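Local coordinates for UTP-glucose-1-phosphate uridylyltransferase 2 (Trypanosoma brucei, PDB 3GUE), which probably catalyses the reversible formation of UDP-glucose and diphosphate from UTP and glucose 1-phosphate, and is seen here with UDP-glucose bound, at residues V187-Y195 / Q347-A355. Residues are numbered along the deposited sequence; the frame is centred on the assembly and turned at random.
Sequences VPPGHGDVY and QLEVAMGAA. With UPG (uridine-5'-diphosphate-glucose), chain C.
His-191 sits between the backbone of Met-352 and the bound UDP-glucose. Its ND1 accepts the N-H of Met-352 at 3.2 Å, almost straight (174°) and close to the ring plane, while NE2 gives its hydrogen to O1B of the UDP-glucose diphosphate at 2.6 Å. The Met-352 N-H probably holds the ring with NE2 toward the phosphate; chi1 of 46° puts CG between backbone N and carbonyl carbon, swinging the imidazole across the Met-352 side chain at about a right angle. Next to it, Gly-190 N makes a weak bond to uracil O4, and both residues belong to the UDP-glucose site of this GT-A-clan enzyme.

Two bonds between main chains tie the segments together: Val-350 N donates to Pro-189 O, and Gly-192 N to Val-350 O at 2.9 Å. Val-350 CG2 packs on Gly-192 CA at 3.6 Å.

The Tyr-195 hydroxyl donates to Met-352 O at 2.5 Å, a short bond in the plane of the ring. Ala-355 CB lies 3.7 Å from Tyr-195 CE2; Val-194 CG1 packs on Met-352 CB and covers one face of the tyrosine ring. At the other end, Val-187 CG1 meets Gln-347 OE1 at 3.7 Å, within one antiparallel sheet.

Asp-193 instead turns to Asn-163 N and Gln-162. The contact joins 187-195, leading into helix 194-201, to 347-355, which runs from strand 344-349 into a short 3-10 turn; helix 26-40 lies against Leu-348 and Val-350, and strand 300-309 touches His-191, Met-352 and Tyr-195.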
loop_
_atom_site.group_PDB
_atom_site.type_symbol
_atom_site.label_atom_id
_atom_site.label_comp_id
_atom_site.label_asym_id
_atom_site.label_seq_id
_atom_site.Cartn_x
_atom_site.Cartn_y
_atom_site.Cartn_z
ATOM N N VAL A 187 3.987 16.229 -2.584
ATOM C CA VAL A 187 3.659 14.798 -2.288
ATOM C C VAL A 187 4.853 13.873 -2.474
ATOM O O VAL A 187 5.627 14.091 -3.392
ATOM C CB VAL A 187 2.553 14.213 -3.185
ATOM C CG1 VAL A 187 1.199 14.568 -2.654
ATOM C CG2 VAL A 187 2.726 14.639 -4.641
ATOM N N PRO A 188 4.960 12.803 -1.639
ATOM C CA PRO A 188 5.937 11.731 -1.901
ATOM C C PRO A 188 5.571 11.120 -3.260
ATOM O O PRO A 188 4.375 10.977 -3.542
ATOM C CB PRO A 188 5.685 10.721 -0.761
ATOM C CG PRO A 188 4.299 11.026 -0.260
ATOM C CD PRO A 188 4.168 12.524 -0.426
ATOM N N PRO A 189 6.571 10.776 -4.096
ATOM C CA PRO A 189 6.252 10.379 -5.482
ATOM C C PRO A 189 5.807 8.908 -5.716
ATOM O O PRO A 189 5.992 8.382 -6.820
ATOM C CB PRO A 189 7.557 10.667 -6.212
ATOM C CG PRO A 189 8.634 10.526 -5.183
ATOM C CD PRO A 189 8.032 10.755 -3.828
ATOM N N GLY A 190 5.266 8.255 -4.688
ATOM C CA GLY A 190 4.811 6.850 -4.768
ATOM C C GLY A 190 5.845 5.962 -4.110
ATOM O O GLY A 190 6.979 6.382 -3.955
ATOM N N HIS A 191 5.439 4.762 -3.681
ATOM C CA HIS A 191 6.354 3.724 -3.222
ATOM C C HIS A 191 7.312 3.183 -4.325
ATOM O O HIS A 191 8.348 2.612 -4.016
ATOM C CB HIS A 191 5.607 2.606 -2.428
ATOM C CG HIS A 191 4.336 2.137 -3.087
ATOM N ND1 HIS A 191 4.326 1.432 -4.268
ATOM C CD2 HIS A 191 3.034 2.342 -2.767
ATOM C CE1 HIS A 191 3.074 1.195 -4.639
ATOM N NE2 HIS A 191 2.268 1.743 -3.745
ATOM N N GLY A 192 7.001 3.410 -5.601
ATOM C CA GLY A 192 7.953 3.129 -6.679
ATOM C C GLY A 192 9.277 3.844 -6.480
ATOM O O GLY A 192 10.299 3.419 -7.047
ATOM N N ASP A 193 9.240 4.903 -5.645
ATOM C CA ASP A 193 10.364 5.781 -5.295
ATOM C C ASP A 193 11.455 5.002 -4.563
ATOM O O ASP A 193 12.610 5.390 -4.567
ATOM C CB ASP A 193 9.846 6.930 -4.408
ATOM C CG ASP A 193 10.799 8.126 -4.303
ATOM O OD1 ASP A 193 11.525 8.458 -5.265
ATOM O OD2 ASP A 193 10.769 8.803 -3.251
ATOM N N VAL A 194 11.079 3.883 -3.946
ATOM C CA VAL A 194 12.022 3.076 -3.165
ATOM C C VAL A 194 13.364 2.723 -3.837
ATOM O O VAL A 194 14.409 2.728 -3.191
ATOM C CB VAL A 194 11.335 1.786 -2.614
ATOM C CG1 VAL A 194 10.957 0.805 -3.766
ATOM C CG2 VAL A 194 12.239 1.128 -1.566
ATOM N N TYR A 195 13.337 2.440 -5.138
ATOM C CA TYR A 195 14.524 1.932 -5.819
ATOM C C TYR A 195 15.589 3.033 -5.936
ATOM O O TYR A 195 16.743 2.837 -5.523
ATOM C CB TYR A 195 14.172 1.307 -7.178
ATOM C CG TYR A 195 13.098 0.220 -7.127
ATOM C CD1 TYR A 195 13.322 -1.014 -6.474
ATOM C CD2 TYR A 195 11.855 0.423 -7.729
ATOM C CE1 TYR A 195 12.324 -2.008 -6.430
ATOM C CE2 TYR A 195 10.864 -0.566 -7.699
ATOM C CZ TYR A 195 11.100 -1.779 -7.041
ATOM O OH TYR A 195 10.106 -2.753 -7.030
ATOM N N GLN A 347 -0.727 14.714 -9.321
ATOM C CA GLN A 347 0.371 14.078 -8.611
ATOM C C GLN A 347 1.002 12.990 -9.484
ATOM O O GLN A 347 0.343 12.038 -9.913
ATOM C CB GLN A 347 -0.099 13.550 -7.255
ATOM C CG GLN A 347 -0.875 14.631 -6.469
ATOM C CD GLN A 347 -1.540 14.159 -5.183
ATOM O OE1 GLN A 347 -2.033 14.980 -4.420
ATOM N NE2 GLN A 347 -1.571 12.854 -4.943
ATOM N N LEU A 348 2.284 13.184 -9.792
ATOM C CA LEU A 348 3.043 12.236 -10.590
ATOM C C LEU A 348 3.666 11.225 -9.609
ATOM O O LEU A 348 4.320 11.611 -8.650
ATOM C CB LEU A 348 4.116 12.955 -11.400
ATOM C CG LEU A 348 3.718 14.100 -12.330
ATOM C CD1 LEU A 348 4.900 14.474 -13.211
ATOM C CD2 LEU A 348 2.505 13.794 -13.179
ATOM N N GLU A 349 3.411 9.939 -9.842
ATOM C CA GLU A 349 3.741 8.883 -8.885
ATOM C C GLU A 349 4.078 7.611 -9.638
ATOM O O GLU A 349 3.519 7.369 -10.716
ATOM C CB GLU A 349 2.536 8.567 -7.992
ATOM C CG GLU A 349 2.192 9.611 -6.945
ATOM C CD GLU A 349 0.710 9.897 -6.923
ATOM O OE1 GLU A 349 0.061 9.589 -7.937
ATOM O OE2 GLU A 349 0.194 10.413 -5.910
ATOM N N VAL A 350 4.962 6.798 -9.053
ATOM C CA VAL A 350 5.221 5.426 -9.514
ATOM C C VAL A 350 4.955 4.364 -8.438
ATOM O O VAL A 350 4.975 4.665 -7.235
ATOM C CB VAL A 350 6.678 5.253 -9.989
ATOM C CG1 VAL A 350 6.866 5.857 -11.350
ATOM C CG2 VAL A 350 7.653 5.879 -8.974
ATOM N N ALA A 351 4.715 3.120 -8.878
ATOM C CA ALA A 351 4.419 1.981 -7.973
ATOM C C ALA A 351 5.580 0.960 -8.015
ATOM O O ALA A 351 6.079 0.595 -9.100
ATOM C CB ALA A 351 3.133 1.326 -8.367
ATOM N N MET A 352 5.995 0.488 -6.847
ATOM C CA MET A 352 7.162 -0.398 -6.793
ATOM C C MET A 352 6.886 -1.710 -7.549
ATOM O O MET A 352 7.814 -2.372 -8.024
ATOM C CB MET A 352 7.643 -0.608 -5.364
ATOM C CG MET A 352 6.659 -1.343 -4.487
ATOM S SD MET A 352 7.490 -2.017 -3.049
ATOM C CE MET A 352 6.300 -3.261 -2.583
ATOM N N GLY A 353 5.610 -2.054 -7.710
ATOM C CA GLY A 353 5.247 -3.327 -8.335
ATOM C C GLY A 353 5.517 -3.290 -9.831
ATOM O O GLY A 353 5.668 -4.323 -10.452
ATOM N N ALA A 354 5.589 -2.087 -10.403
ATOM C CA ALA A 354 5.777 -1.909 -11.843
ATOM C C ALA A 354 7.185 -2.346 -12.319
ATOM O O ALA A 354 7.427 -2.503 -13.524
ATOM C CB ALA A 354 5.439 -0.424 -12.246
ATOM N N ALA A 355 8.099 -2.545 -11.370
ATOM C CA ALA A 355 9.436 -3.102 -11.670
ATOM C C ALA A 355 9.367 -4.580 -12.076
ATOM O O ALA A 355 10.391 -5.212 -12.376
ATOM C CB ALA A 355 10.398 -2.925 -10.474
HETATM N N1 UPG C . 3.661 4.770 0.408
HETATM C C2 UPG C . 4.983 5.250 0.516
HETATM N N3 UPG C . 5.352 6.283 -0.327
HETATM C C4 UPG C . 4.502 6.847 -1.248
HETATM C C5 UPG C . 3.194 6.363 -1.376
HETATM C C6 UPG C . 2.763 5.324 -0.558
HETATM O O2 UPG C . 5.821 4.832 1.328
HETATM O O4 UPG C . 4.939 7.778 -1.938
HETATM C C1C UPG C . 3.209 3.649 1.292
HETATM C C2C UPG C . 1.881 3.747 2.049
HETATM O O2C UPG C . 2.035 4.507 3.256
HETATM C C3C UPG C . 1.648 2.271 2.361
HETATM C C4C UPG C . 2.130 1.588 1.091
HETATM O O4C UPG C . 3.034 2.512 0.428
HETATM O O3C UPG C . 2.509 1.881 3.429
HETATM C C5C UPG C . 0.950 1.296 0.108
HETATM O O5C UPG C . 0.365 2.449 -0.437
HETATM P PA UPG C . -1.234 2.563 -0.621
HETATM O O1A UPG C . -1.802 2.117 0.683
HETATM O O2A UPG C . -1.629 3.863 -1.175
HETATM O O3A UPG C . -1.528 1.368 -1.714
HETATM P PB UPG C . -1.536 1.493 -3.336
HETATM O O1B UPG C . -0.266 2.111 -3.754
HETATM O O2B UPG C . -2.833 2.056 -3.827
HETATM O O3B UPG C . -1.614 -0.069 -3.695
HETATM C "C1'" UPG C . -0.474 -0.937 -3.342
HETATM C "C2'" UPG C . 0.076 -1.566 -4.615
HETATM C "C3'" UPG C . -1.064 -2.325 -5.283
HETATM C "C4'" UPG C . -1.561 -3.420 -4.326
HETATM C "C5'" UPG C . -2.009 -2.794 -2.980
HETATM C "C6'" UPG C . -2.197 -3.864 -1.936
HETATM O "O2'" UPG C . 0.577 -0.563 -5.519
HETATM O "O3'" UPG C . -0.614 -2.839 -6.525
HETATM O "O4'" UPG C . -2.638 -4.140 -4.906
HETATM O "O5'" UPG C . -1.006 -1.905 -2.417
HETATM O "O6'" UPG C . -2.957 -3.331 -0.849
#